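Local coordinates for protein ferredoxin (Rhodopseudomonas palustris, PDB 4LTU) that carries a single [2Fe-2S] cluster and probably serves as an electron-transfer partner, as do other ferredoxins of the adrenodoxin/putidaredoxin family, at residues 4-9 with 26-31; 70-73 with 78-81; 55-60 with 96-101. One frame throughout, in Å; residues are numbered along the deposited sequence.

Contact 1. Residues 4-9 with 26-31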
# COMPACT_ATOMS: atom_id res chain seq x y z
N ILE A 4 2.71 -2.95 10.38
CA ILE A 4 1.66 -2.60 9.46
C ILE A 4 0.66 -3.71 9.50
O ILE A 4 1.02 -4.88 9.44
CB ILE A 4 2.14 -2.52 7.98
CG1 ILE A 4 3.33 -1.59 7.80
CG2 ILE A 4 1.00 -2.08 7.06
CD1 ILE A 4 4.04 -1.84 6.49
N THR A 5 -0.61 -3.34 9.55
CA THR A 5 -1.70 -4.31 9.43
C THR A 5 -2.21 -4.35 7.99
O THR A 5 -2.60 -3.32 7.45
CB THR A 5 -2.84 -3.92 10.39
OG1 THR A 5 -2.27 -3.55 11.66
CG2 THR A 5 -3.80 -5.04 10.57
N PHE A 6 -2.19 -5.54 7.36
CA PHE A 6 -2.77 -5.72 6.02
C PHE A 6 -4.07 -6.52 6.08
O PHE A 6 -4.13 -7.55 6.77
CB PHE A 6 -1.80 -6.45 5.09
CG PHE A 6 -0.73 -5.57 4.46
CD1 PHE A 6 -0.96 -4.94 3.24
CD2 PHE A 6 0.51 -5.43 5.07
CE1 PHE A 6 0.04 -4.14 2.64
CE2 PHE A 6 1.51 -4.63 4.49
CZ PHE A 6 1.28 -3.99 3.28
N ILE A 7 -5.10 -6.07 5.35
CA ILE A 7 -6.38 -6.80 5.27
C ILE A 7 -6.72 -7.25 3.85
O ILE A 7 -6.79 -6.44 2.93
CB ILE A 7 -7.53 -5.98 5.89
CG1 ILE A 7 -7.31 -5.84 7.39
CG2 ILE A 7 -8.91 -6.60 5.57
CD1 ILE A 7 -7.66 -4.50 7.91
N HIS A 8 -6.93 -8.56 3.70
CA HIS A 8 -7.29 -9.18 2.41
C HIS A 8 -8.74 -8.91 2.08
O HIS A 8 -9.54 -8.60 2.97
CB HIS A 8 -6.99 -10.68 2.44
CG HIS A 8 -5.52 -10.99 2.57
ND1 HIS A 8 -4.86 -10.95 3.78
CD2 HIS A 8 -4.58 -11.27 1.64
CE1 HIS A 8 -3.58 -11.20 3.59
NE2 HIS A 8 -3.38 -11.42 2.30
N PRO A 9 -9.09 -8.99 0.79
CA PRO A 9 -10.49 -8.85 0.36
C PRO A 9 -11.46 -9.59 1.28
O PRO A 9 -12.57 -9.08 1.58
CB PRO A 9 -10.50 -9.49 -1.04
CG PRO A 9 -9.09 -9.88 -1.34
CD PRO A 9 -8.19 -9.20 -0.36
N PHE A 26 7.55 -3.24 0.18
CA PHE A 26 8.74 -3.96 0.55
C PHE A 26 8.37 -4.82 1.77
O PHE A 26 8.55 -6.05 1.75
CB PHE A 26 9.86 -2.96 0.87
CG PHE A 26 11.12 -3.61 1.39
CD1 PHE A 26 12.15 -3.96 0.52
CD2 PHE A 26 11.27 -3.87 2.76
CE1 PHE A 26 13.32 -4.57 1.00
CE2 PHE A 26 12.41 -4.47 3.25
CZ PHE A 26 13.45 -4.82 2.36
N ALA A 27 7.82 -4.17 2.79
CA ALA A 27 7.35 -4.85 3.99
C ALA A 27 6.44 -6.03 3.68
O ALA A 27 6.66 -7.11 4.19
CB ALA A 27 6.64 -3.85 4.93
N ALA A 28 5.42 -5.82 2.85
CA ALA A 28 4.56 -6.91 2.36
C ALA A 28 5.32 -8.11 1.76
O ALA A 28 5.14 -9.27 2.17
CB ALA A 28 3.59 -6.36 1.34
N LEU A 29 6.18 -7.81 0.79
CA LEU A 29 6.81 -8.84 -0.04
C LEU A 29 7.82 -9.66 0.72
O LEU A 29 8.08 -10.81 0.38
CB LEU A 29 7.48 -8.20 -1.25
CG LEU A 29 6.50 -7.53 -2.21
CD1 LEU A 29 7.32 -6.81 -3.26
CD2 LEU A 29 5.62 -8.60 -2.83
N ASN A 30 8.37 -9.05 1.76
CA ASN A 30 9.41 -9.65 2.57
C ASN A 30 8.86 -10.41 3.80
O ASN A 30 9.61 -10.99 4.59
CB ASN A 30 10.42 -8.56 2.90
CG ASN A 30 11.41 -8.34 1.75
OD1 ASN A 30 12.22 -9.20 1.47
ND2 ASN A 30 11.29 -7.22 1.04
N HIS A 31 7.53 -10.41 3.93
CA HIS A 31 6.88 -11.14 4.99
C HIS A 31 5.63 -11.78 4.44
O HIS A 31 4.57 -11.62 5.02
CB HIS A 31 6.50 -10.20 6.17
CG HIS A 31 7.62 -9.40 6.72
ND1 HIS A 31 8.05 -8.22 6.14
CD2 HIS A 31 8.41 -9.59 7.81
CE1 HIS A 31 9.05 -7.72 6.85
NE2 HIS A 31 9.28 -8.52 7.87
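Ile4 and Phe6 of strand 3-7 meet Ala27 and Ala28 of helix 24-29, joining the sheet to the helix packed on it in the beta-grasp fold of [2Fe-2S] ferredoxins. The first shell is wholly apolar and buried, and small in area (122 Å²). The CD1 tip of Ile4 reaches CB of Ala27 at 3.6 Å, while the far end of the Phe6 ring approaches CB of Ala28 obliquely, CZ lying 3.8 Å away. Alternate strand residues thus face the helix, and two alanines let it come near, with CA of Ile4 8.2 Å from CA of Ala27. In Phe6, CG stands beside the backbone N and anti to the carbonyl carbon (chi1 -82°), which carries the ring out toward the helix. Val16, Ile33 and Leu100 also touch the Phe6 side chain, and Ile36 packs on Ala28, whose side chain is about 10 Å from the cluster. Farther out, Asn30 and His31 bond back to carbonyls of the helix. ND2 of Asn30 bonds to O of Phe26 from above the carbonyl plane and also lies over the Phe26 ring; ND1 of His31 gives a nearly straight bond (164°) to a lone pair of Ala27 O, 2.6 Å away.

Contact 2. Residues 70-73 with 78-81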
# COMPACT_ATOMS: atom_id res chain seq x y z
N ASP A 70 -1.68 10.21 -11.27
CA ASP A 70 -2.00 9.71 -12.61
C ASP A 70 -1.80 8.20 -12.74
O ASP A 70 -2.58 7.53 -13.42
CB ASP A 70 -1.24 10.44 -13.70
CG ASP A 70 -1.69 10.01 -15.08
OD1 ASP A 70 -2.86 10.32 -15.47
OD2 ASP A 70 -0.88 9.34 -15.77
N LEU A 71 -0.77 7.66 -12.09
CA LEU A 71 -0.67 6.20 -11.99
C LEU A 71 -1.95 5.57 -11.44
O LEU A 71 -2.44 4.57 -11.94
CB LEU A 71 0.55 5.78 -11.16
CG LEU A 71 1.87 5.90 -11.92
CD1 LEU A 71 3.04 5.64 -11.00
CD2 LEU A 71 1.89 4.98 -13.20
N LEU A 72 -2.52 6.19 -10.42
CA LEU A 72 -3.67 5.59 -9.75
C LEU A 72 -4.93 5.44 -10.59
O LEU A 72 -5.76 4.57 -10.29
CB LEU A 72 -3.97 6.29 -8.43
CG LEU A 72 -2.97 5.94 -7.33
CD1 LEU A 72 -3.20 6.84 -6.12
CD2 LEU A 72 -3.05 4.42 -6.97
N ASP A 73 -5.11 6.24 -11.65
CA ASP A 73 -6.31 5.98 -12.43
C ASP A 73 -6.20 4.93 -13.54
O ASP A 73 -7.14 4.73 -14.30
CB ASP A 73 -7.09 7.26 -12.83
CG ASP A 73 -6.24 8.28 -13.49
OD1 ASP A 73 -5.47 7.88 -14.38
OD2 ASP A 73 -6.33 9.47 -13.12
N ASP A 78 -10.68 -0.29 -9.66
CA ASP A 78 -10.87 1.16 -9.72
C ASP A 78 -10.52 1.93 -8.42
O ASP A 78 -10.85 1.49 -7.29
CB ASP A 78 -12.29 1.51 -10.25
CG ASP A 78 -12.42 1.28 -11.76
OD1 ASP A 78 -13.53 0.96 -12.25
OD2 ASP A 78 -11.40 1.43 -12.48
N ARG A 79 -9.84 3.06 -8.59
CA ARG A 79 -9.33 3.83 -7.45
C ARG A 79 -10.46 4.32 -6.55
O ARG A 79 -11.57 4.58 -7.00
CB ARG A 79 -8.43 4.98 -7.90
CG ARG A 79 -9.14 6.17 -8.60
CD ARG A 79 -8.13 7.14 -9.23
NE ARG A 79 -7.42 7.96 -8.23
CZ ARG A 79 -6.40 8.79 -8.49
NH1 ARG A 79 -5.93 8.91 -9.73
NH2 ARG A 79 -5.83 9.51 -7.51
N LEU A 80 -10.17 4.41 -5.27
CA LEU A 80 -11.10 4.91 -4.29
C LEU A 80 -10.40 6.16 -3.74
O LEU A 80 -9.21 6.29 -3.90
CB LEU A 80 -11.25 3.86 -3.19
CG LEU A 80 -11.72 2.44 -3.46
CD1 LEU A 80 -11.77 1.62 -2.16
CD2 LEU A 80 -13.10 2.41 -4.22
N PRO A 81 -11.14 7.06 -3.08
CA PRO A 81 -10.52 8.20 -2.37
C PRO A 81 -9.23 7.83 -1.63
O PRO A 81 -8.21 8.53 -1.73
CB PRO A 81 -11.59 8.56 -1.35
CG PRO A 81 -12.84 8.26 -2.03
CD PRO A 81 -12.60 7.05 -2.90
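Arg79, in the loop that leads to strand 83-85, folds its side chain against Leu72 and Asp73. The apolar part is an aliphatic carbon laid over a flat cation: CB of Leu72 sits over the centre of one guanidinium face, 3.5 Å from CZ, and the two side chains cross at about a right angle. CD1 of Leu72 adds a looser touch on NH2 at 4.0 Å. Lower down, the aliphatic root of the arginine is in van der Waals contact with a backbone carbonyl: CB lies 3.6 Å from O of Leu72, which accepts a hydrogen bond from OG1 of Thr75. CG of Arg79 is placed between the backbone N and the carbonyl carbon (chi1 71°), and a bend at chi3 (-74°) turns the guanidinium over Leu72.

The charged part is shared between two aspartates. OD2 of Asp73 forms a long salt bridge to NH1, 3.5 Å away, with the carboxylate and guanidinium planes 46° apart. CB of Asp73 lies at the guanidinium edge, 3.7 Å from NH1, and the two side chains run side by side in the same direction. The stronger polar partner is Asp69, whose OD1 makes a salt bridge with NH2. With an alanine here, Asp69 and Asp73 would probably lose the positive charge they share, and CB of Leu72 its flat cover.

Leu72 also packs on Leu85 of strand 83-85, which ties the helix to that strand; the Leu72 side chain is about 8 Å from the cluster. With a cation facing aspartates near the C-terminal end of a helix, the chemistry implies mutual charge compensation: the arginine is likely to favour the ionised carboxylates, while its flat face shields part of a buried leucine.

Contact 3. Residues 55-60 with 96-101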
# COMPACT_ATOMS: atom_id res chain seq x y z
N ASP A 55 -9.50 4.59 6.24
CA ASP A 55 -10.16 5.89 6.41
C ASP A 55 -9.53 6.79 7.48
O ASP A 55 -9.36 7.99 7.26
CB ASP A 55 -11.66 5.65 6.72
CG ASP A 55 -12.47 6.96 6.79
OD1 ASP A 55 -12.16 7.91 6.02
OD2 ASP A 55 -13.41 7.03 7.63
N LEU A 56 -9.15 6.21 8.61
CA LEU A 56 -8.59 6.94 9.73
C LEU A 56 -7.09 7.21 9.66
O LEU A 56 -6.59 8.09 10.38
CB LEU A 56 -8.94 6.24 11.06
CG LEU A 56 -10.43 5.99 11.32
CD1 LEU A 56 -10.59 4.88 12.34
CD2 LEU A 56 -11.25 7.27 11.72
N TRP A 57 -6.37 6.48 8.80
CA TRP A 57 -4.91 6.64 8.67
C TRP A 57 -4.49 7.51 7.48
O TRP A 57 -3.36 7.98 7.43
CB TRP A 57 -4.18 5.27 8.60
CG TRP A 57 -4.08 4.53 9.91
CD1 TRP A 57 -4.95 3.60 10.39
CD2 TRP A 57 -3.04 4.65 10.90
NE1 TRP A 57 -4.53 3.14 11.63
CE2 TRP A 57 -3.36 3.77 11.96
CE3 TRP A 57 -1.88 5.44 11.00
CZ2 TRP A 57 -2.55 3.63 13.10
CZ3 TRP A 57 -1.08 5.31 12.14
CH2 TRP A 57 -1.42 4.41 13.17
N LEU A 58 -5.37 7.71 6.50
CA LEU A 58 -5.03 8.55 5.35
C LEU A 58 -4.37 9.86 5.77
O LEU A 58 -3.29 10.20 5.27
CB LEU A 58 -6.24 8.82 4.46
CG LEU A 58 -5.87 9.20 3.01
CD1 LEU A 58 -5.21 8.07 2.25
CD2 LEU A 58 -7.08 9.74 2.19
N ALA A 59 -4.99 10.58 6.71
CA ALA A 59 -4.51 11.91 7.14
C ALA A 59 -3.05 11.95 7.60
O ALA A 59 -2.41 12.98 7.49
CB ALA A 59 -5.44 12.51 8.24
N LYS A 60 -2.55 10.83 8.12
CA LYS A 60 -1.19 10.74 8.69
C LYS A 60 -0.07 10.54 7.66
O LYS A 60 1.12 10.57 7.99
CB LYS A 60 -1.14 9.66 9.78
CG LYS A 60 -1.74 10.13 11.13
CD LYS A 60 -1.77 9.03 12.21
CE LYS A 60 -2.59 9.50 13.43
NZ LYS A 60 -3.23 8.37 14.20
N ASP A 96 3.26 3.40 12.95
CA ASP A 96 3.24 2.12 13.64
C ASP A 96 1.78 1.92 13.94
O ASP A 96 1.16 2.77 14.60
CB ASP A 96 4.08 2.20 14.93
CG ASP A 96 4.16 0.87 15.71
OD1 ASP A 96 3.61 -0.17 15.29
OD2 ASP A 96 4.80 0.87 16.77
N GLY A 97 1.22 0.85 13.40
CA GLY A 97 -0.23 0.59 13.46
C GLY A 97 -1.00 0.81 12.16
O GLY A 97 -2.21 0.50 12.09
N LEU A 98 -0.33 1.32 11.12
CA LEU A 98 -0.97 1.61 9.83
C LEU A 98 -1.74 0.42 9.26
O LEU A 98 -1.24 -0.72 9.24
CB LEU A 98 0.06 2.08 8.80
CG LEU A 98 -0.44 2.50 7.41
CD1 LEU A 98 -1.22 3.81 7.44
CD2 LEU A 98 0.73 2.58 6.44
N VAL A 99 -2.96 0.69 8.79
CA VAL A 99 -3.82 -0.37 8.31
C VAL A 99 -3.99 -0.21 6.81
O VAL A 99 -4.36 0.86 6.33
CB VAL A 99 -5.19 -0.34 9.02
CG1 VAL A 99 -6.18 -1.41 8.41
CG2 VAL A 99 -5.02 -0.54 10.50
N LEU A 100 -3.70 -1.26 6.07
CA LEU A 100 -3.91 -1.20 4.63
C LEU A 100 -4.75 -2.38 4.16
O LEU A 100 -4.56 -3.49 4.61
CB LEU A 100 -2.58 -1.18 3.86
CG LEU A 100 -1.47 -0.20 4.25
CD1 LEU A 100 -0.19 -0.63 3.49
CD2 LEU A 100 -1.87 1.24 3.97
N ARG A 101 -5.71 -2.10 3.30
CA ARG A 101 -6.51 -3.15 2.70
C ARG A 101 -6.11 -3.25 1.25
O ARG A 101 -5.85 -2.24 0.58
CB ARG A 101 -8.00 -2.87 2.90
CG ARG A 101 -8.34 -2.70 4.41
CD ARG A 101 -9.83 -2.76 4.74
NE ARG A 101 -10.37 -1.42 4.88
CZ ARG A 101 -10.93 -0.95 5.98
NH1 ARG A 101 -11.07 -1.73 7.05
NH2 ARG A 101 -11.39 0.30 6.00
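The indole of Trp57 lies flat over the backbone of Gly97, Leu98 and Val99, one face turned to the chain leading along 97-99. CA of Leu98 is centred under the six-membered ring, 3.9 Å from its centroid and 14° off the normal, a CH-pi contact. Toward the rim, O of Gly97 comes within 3.3 Å of CZ2, and N of Val99 lies on the same side, 3.9 Å from CD1. The outer corner of the benzene ring meets the preceding peptide obliquely, CH2 standing 3.4 Å from O of Asp96.

Side chains add to the contact. CD1 of Leu98 reaches CB of Trp57 at 3.5 Å; its CG is anti to the backbone N (chi1 -177°), which swings this branch under the root of the indole. At the pyrrole end CG2 of Val99 touches NE1 at 3.9 Å, the two side chains crossing at about a right angle. Gly97 suits the site twice over: its backbone angles would jam a CB against the carbonyl O of Asp96, and that CB would also fall only 3.1 Å from CZ2.

NZ of Lys60 lies above the opposite face, offset toward the rim, and the helical turn carrying both residues has a bond from N of Lys60 to O of Trp57. Asp54 extends the junction, through a backbone bond with Val99 and a salt bridge to Arg101. The Leu98 side chain is about 14 Å from the cluster. The tryptophan thus fastens the turn that follows strand 50-53 to the antiparallel strand 99-101, its neighbour in the interior of the mixed sheet of the beta-grasp ferredoxin fold.

From the N terminus, strand 3-7 runs into the hairpin with strand 13-17, and contact 1 closes the longer loop that contains it, where helix 24-29 returns to strand 3-7. Most cluster-binding residues (38-49) and strand 50-53 follow before residues 55-60 open contact 3, which closes only at 96-101. Contact 2 lies within that span, closing the loop between helix 66-72 and strand 83-85, ahead of the last ligand, Cys87; Pro81 O packs on Leu58 CD2 at 4.3 Å. Contacts 1 and 3 are in series but share the sheet, since strands 3-7 and 99-101 are parallel neighbours, probably bonded through Thr5 O to Leu100 N at 2.7 Å. Contacts 1 and 2 lie on opposite sides of the chain's centre.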